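Local coordinates for protein phosphoribosyl-AMP cyclohydrolase (Medicago truncatula, PDB 7BGM) that probably catalyses two consecutive early steps of histidine biosynthesis, hydrolysing phosphoribosyl-ATP to phosphoribosyl-AMP and then opening the adenine ring of that product, at residues A21-V26 / A30-G35; P95-H98 / T103-Y106. One frame throughout, in Å; residues are numbered along the deposited sequence.

Both contacts are buried and belong to the cyclohydrolase part of the chain. Contact 1 is a beta hairpin of strands 19-25 and 31-37, held by backbone hydrogen bonds and small apolar contacts. Contact 2, its centre about 10 Å from that of contact 1, has no direct hydrogen bond between its segments; a zinc ion shared by two cysteines joins the loop 95-98 to the residue just before strand 105-108. The two meet where Cys-104 N lies 2.9 Å from Leu-32 O, probably hydrogen-bonded, and where Tyr-105 packs on Ile-31 and Gln-34. Both touch the second subunit, contact 1 by packing and hydrogen bonds, contact 2 through a zinc ligand from the other chain and strand pairing at Tyr-105.

Contact 1: A21-V26 / A30-G35; sequences AIAQNV and AILMQG
Gly-35 O is gripped by two donors that arrive from opposite faces of its carbonyl plane. Ala-21 N reaches it at 2.9 Å in an almost straight bond (172° at the hydrogen), while the Gln-34 side chain bends at chi2 (-97°) to bring NE2 within 2.9 Å of the same Gly-35 O. The other end of that amide, OE1, bonds to Ser-85 of the second subunit. In the reverse direction Gly-35 N donates to Ala-21 O, completing a hydrogen-bonded antiparallel pair. Further along, Ala-23 stands against two residues: its N donates to Met-33 O (2.9 Å) and its O accepts from Leu-32 N (2.8 Å). This is a classic beta bulge, and it shifts the register by one before Asn-25 N bonds to Ala-30 O. The methyl of Ala-23 touches Met-33 CG at 3.9 Å on one face of the hairpin. On the other, the CG2 methyls of Ile-22 and Ile-31 meet at 3.8 Å, near Ile-22 of the second subunit. Backbone bonds thus fix the hairpin, while Met-33, an AMP-binding residue, lies on the Ala-23 face and touches Cys-104 and Thr-96.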
loop_
_atom_site.group_PDB
_atom_site.type_symbol
_atom_site.label_atom_id
_atom_site.label_comp_id
_atom_site.label_asym_id
_atom_site.label_seq_id
_atom_site.Cartn_x
_atom_site.Cartn_y
_atom_site.Cartn_z
ATOM N N ALA A 21 -5.585 -15.534 4.285
ATOM C CA ALA A 21 -6.023 -14.231 4.784
ATOM C C ALA A 21 -4.833 -13.299 4.932
ATOM O O ALA A 21 -3.871 -13.603 5.651
ATOM C CB ALA A 21 -6.761 -14.336 6.130
ATOM N N ILE A 22 -4.956 -12.115 4.329
ATOM C CA ILE A 22 -3.874 -11.141 4.286
ATOM C C ILE A 22 -4.330 -9.905 5.019
ATOM O O ILE A 22 -5.395 -9.357 4.698
ATOM C CB ILE A 22 -3.486 -10.786 2.851
ATOM C CG1 ILE A 22 -3.164 -12.036 2.065
ATOM C CG2 ILE A 22 -2.350 -9.752 2.849
ATOM C CD1 ILE A 22 -3.099 -11.774 0.584
ATOM N N ALA A 23 -3.569 -9.489 6.047
ATOM C CA ALA A 23 -3.886 -8.235 6.721
ATOM C C ALA A 23 -3.107 -7.092 6.090
ATOM O O ALA A 23 -1.870 -7.178 5.932
ATOM C CB ALA A 23 -3.592 -8.319 8.219
ATOM N N GLN A 24 -3.816 -5.989 5.807
ATOM C CA GLN A 24 -3.234 -4.867 5.075
ATOM C C GLN A 24 -3.620 -3.571 5.776
ATOM O O GLN A 24 -4.782 -3.397 6.174
ATOM C CB GLN A 24 -3.711 -4.848 3.597
ATOM C CG GLN A 24 -3.126 -3.650 2.821
ATOM C CD GLN A 24 -3.500 -3.681 1.364
ATOM O OE1 GLN A 24 -4.630 -4.070 1.013
ATOM N NE2 GLN A 24 -2.564 -3.237 0.489
ATOM N N ASN A 25 -2.649 -2.669 5.935
ATOM C CA ASN A 25 -2.877 -1.372 6.588
ATOM C C ASN A 25 -3.830 -0.527 5.732
ATOM O O ASN A 25 -3.530 -0.230 4.569
ATOM C CB ASN A 25 -1.528 -0.676 6.790
ATOM C CG ASN A 25 -1.643 0.628 7.593
ATOM O OD1 ASN A 25 -2.441 1.505 7.277
ATOM N ND2 ASN A 25 -0.854 0.738 8.668
ATOM N N VAL A 26 -4.992 -0.176 6.301
ATOM C CA VAL A 26 -6.038 0.580 5.592
ATOM C C VAL A 26 -5.563 1.967 5.162
ATOM O O VAL A 26 -6.051 2.524 4.154
ATOM C CB VAL A 26 -7.293 0.686 6.480
ATOM C CG1 VAL A 26 -7.017 1.502 7.740
ATOM C CG2 VAL A 26 -8.486 1.304 5.666
ATOM N N ALA A 30 0.593 -1.061 3.401
ATOM C CA ALA A 30 1.580 -2.051 3.810
ATOM C C ALA A 30 0.905 -3.365 4.155
ATOM O O ALA A 30 -0.129 -3.394 4.847
ATOM C CB ALA A 30 2.356 -1.536 5.034
ATOM N N ILE A 31 1.490 -4.468 3.676
ATOM C CA ILE A 31 1.015 -5.779 4.090
ATOM C C ILE A 31 1.583 -6.067 5.477
ATOM O O ILE A 31 2.808 -6.056 5.676
ATOM C CB ILE A 31 1.421 -6.851 3.086
ATOM C CG1 ILE A 31 0.738 -6.544 1.711
ATOM C CG2 ILE A 31 1.054 -8.248 3.586
ATOM C CD1 ILE A 31 1.273 -7.340 0.520
ATOM N N LEU A 32 0.687 -6.287 6.444
ATOM C CA LEU A 32 1.083 -6.478 7.831
ATOM C C LEU A 32 1.524 -7.908 8.088
ATOM O O LEU A 32 2.533 -8.140 8.788
ATOM C CB LEU A 32 -0.095 -6.136 8.751
ATOM C CG LEU A 32 -0.662 -4.709 8.558
ATOM C CD1 LEU A 32 -1.929 -4.458 9.400
ATOM C CD2 LEU A 32 0.421 -3.668 8.869
ATOM N N MET A 33 0.725 -8.868 7.613
ATOM C CA MET A 33 0.988 -10.294 7.886
ATOM C C MET A 33 0.062 -11.092 6.978
ATOM O O MET A 33 -0.937 -10.569 6.464
ATOM C CB MET A 33 0.733 -10.688 9.369
ATOM C CG MET A 33 -0.727 -10.478 9.768
ATOM S SD MET A 33 -1.127 -11.084 11.423
ATOM C CE MET A 33 -1.102 -12.861 11.167
ATOM N N GLN A 34 0.369 -12.382 6.832
ATOM C CA GLN A 34 -0.503 -13.258 6.080
ATOM C C GLN A 34 -0.599 -14.572 6.837
ATOM O O GLN A 34 0.417 -15.070 7.352
ATOM C CB GLN A 34 0.018 -13.480 4.646
ATOM C CG GLN A 34 -0.771 -14.558 3.844
ATOM C CD GLN A 34 -0.085 -15.941 3.891
ATOM O OE1 GLN A 34 1.070 -16.091 3.485
ATOM N NE2 GLN A 34 -0.807 -16.946 4.374
ATOM N N GLY A 35 -1.846 -15.055 6.989
ATOM C CA GLY A 35 -2.092 -16.352 7.563
ATOM C C GLY A 35 -3.189 -17.097 6.844
ATOM O O GLY A 35 -3.377 -16.919 5.639
#

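Contact 2: P95-H98 / T103-Y106; sequences PTCH and TCYY. With ZN (zinc ion), chain C; ZN (zinc ion), chain F.
With SG anti to the backbone N in Cys-97 (chi1 -171°) and anti to the carbonyl carbon in Cys-104 (chi1 -67°), both sulfurs converge on one zinc ion. Cys-97 SG binds it at 2.2 Å and Cys-104 SG at 2.3 Å; Cys-81 of the second subunit is a further ligand, making this an intersubunit metal site. Cys-97 CB lies 3.8 Å from Cys-104 SG, and also touches Thr-103 O at 3.6 Å. Away from the metal, Tyr-106 turns its ring edge to Cys-97 SG, with CE2 4.0 Å from the sulfur. His-98 directs NE2 to a second zinc ion at 2.0 Å, where one water, a second at a long 2.6 Å from the zinc ion, and Cys-81 SG of the second subunit also bind; this sulfur therefore bridges the two metals. Thr-103 OG1 accepts from Tyr-105 N in an ST turn that leads into strand 105-108. The loop after strand 85-92 is tied through zinc to the residue just before that strand, beside strand 31-37, where Thr-96, like Cys-104 an AMP-binding residue, rests on Leu-32 and Met-33, while Tyr-105 pairs with a strand of the second subunit and carries the sheet across the interface.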
loop_
_atom_site.group_PDB
_atom_site.type_symbol
_atom_site.label_atom_id
_atom_site.label_comp_id
_atom_site.label_asym_id
_atom_site.label_seq_id
_atom_site.Cartn_x
_atom_site.Cartn_y
_atom_site.Cartn_z
ATOM N N PRO A 95 3.008 -2.629 16.362
ATOM C CA PRO A 95 3.729 -3.497 15.422
ATOM C C PRO A 95 3.107 -4.886 15.324
ATOM O O PRO A 95 2.725 -5.501 16.322
ATOM C CB PRO A 95 5.154 -3.542 15.997
ATOM C CG PRO A 95 5.107 -2.872 17.297
ATOM C CD PRO A 95 3.870 -2.105 17.430
ATOM N N THR A 96 3.009 -5.389 14.089
ATOM C CA THR A 96 2.259 -6.615 13.898
ATOM C C THR A 96 3.104 -7.854 14.166
ATOM O O THR A 96 2.568 -8.885 14.591
ATOM C CB THR A 96 1.707 -6.642 12.459
ATOM O OG1 THR A 96 0.764 -5.559 12.288
ATOM C CG2 THR A 96 1.034 -7.986 12.136
ATOM N N CYS A 97 4.412 -7.791 13.924
ATOM C CA CYS A 97 5.229 -9.006 14.002
ATOM C C CYS A 97 5.641 -9.280 15.452
ATOM O O CYS A 97 5.936 -8.362 16.227
ATOM C CB CYS A 97 6.465 -8.916 13.083
ATOM S SG CYS A 97 7.333 -10.523 12.984
ATOM N N HIS A 98 5.619 -10.565 15.825
ATOM C CA HIS A 98 6.076 -10.979 17.147
ATOM C C HIS A 98 7.526 -10.589 17.402
ATOM O O HIS A 98 7.940 -10.498 18.566
ATOM C CB HIS A 98 5.923 -12.499 17.310
ATOM C CG HIS A 98 6.813 -13.301 16.398
ATOM N ND1 HIS A 98 8.051 -13.778 16.784
ATOM C CD2 HIS A 98 6.645 -13.700 15.115
ATOM C CE1 HIS A 98 8.606 -14.434 15.776
ATOM N NE2 HIS A 98 7.772 -14.403 14.752
ATOM N N THR A 103 5.838 -4.808 10.408
ATOM C CA THR A 103 5.165 -5.842 9.638
ATOM C C THR A 103 6.021 -7.080 9.678
ATOM O O THR A 103 7.210 -7.047 10.068
ATOM C CB THR A 103 4.946 -5.487 8.154
ATOM O OG1 THR A 103 6.219 -5.593 7.477
ATOM C CG2 THR A 103 4.366 -4.048 8.023
ATOM N N CYS A 104 5.428 -8.163 9.215
ATOM C CA CYS A 104 6.180 -9.410 9.179
ATOM C C CYS A 104 7.159 -9.499 7.993
ATOM O O CYS A 104 7.908 -10.482 7.902
ATOM C CB CYS A 104 5.228 -10.609 9.153
ATOM S SG CYS A 104 4.258 -10.857 10.648
ATOM N N TYR A 105 7.221 -8.511 7.120
ATOM C CA TYR A 105 7.970 -8.598 5.858
ATOM C C TYR A 105 9.128 -7.625 5.881
ATOM O O TYR A 105 8.966 -6.437 5.604
ATOM C CB TYR A 105 7.063 -8.340 4.634
ATOM C CG TYR A 105 5.953 -9.366 4.480
ATOM C CD1 TYR A 105 6.154 -10.522 3.693
ATOM C CD2 TYR A 105 4.729 -9.226 5.156
ATOM C CE1 TYR A 105 5.136 -11.459 3.531
ATOM C CE2 TYR A 105 3.717 -10.166 5.021
ATOM C CZ TYR A 105 3.918 -11.274 4.193
ATOM O OH TYR A 105 2.888 -12.190 4.077
ATOM N N TYR A 106 10.299 -8.141 6.277
ATOM C CA TYR A 106 11.522 -7.362 6.412
ATOM C C TYR A 106 12.750 -8.144 5.933
ATOM O O TYR A 106 13.890 -7.773 6.270
ATOM C CB TYR A 106 11.688 -6.940 7.882
ATOM C CG TYR A 106 11.551 -8.080 8.828
ATOM C CD1 TYR A 106 12.634 -8.937 9.052
ATOM C CD2 TYR A 106 10.371 -8.286 9.545
ATOM C CE1 TYR A 106 12.535 -9.985 9.926
ATOM C CE2 TYR A 106 10.249 -9.354 10.433
ATOM C CZ TYR A 106 11.345 -10.201 10.622
ATOM O OH TYR A 106 11.286 -11.281 11.480
HETATM ZN ZN ZN C . 5.855 -11.881 11.966
HETATM ZN ZN ZN F . 7.637 -15.335 12.953
HETATM O O HOH W 1 6.457 -17.147 12.983
HETATM O O HOH W 2 10.151 -15.810 12.869
#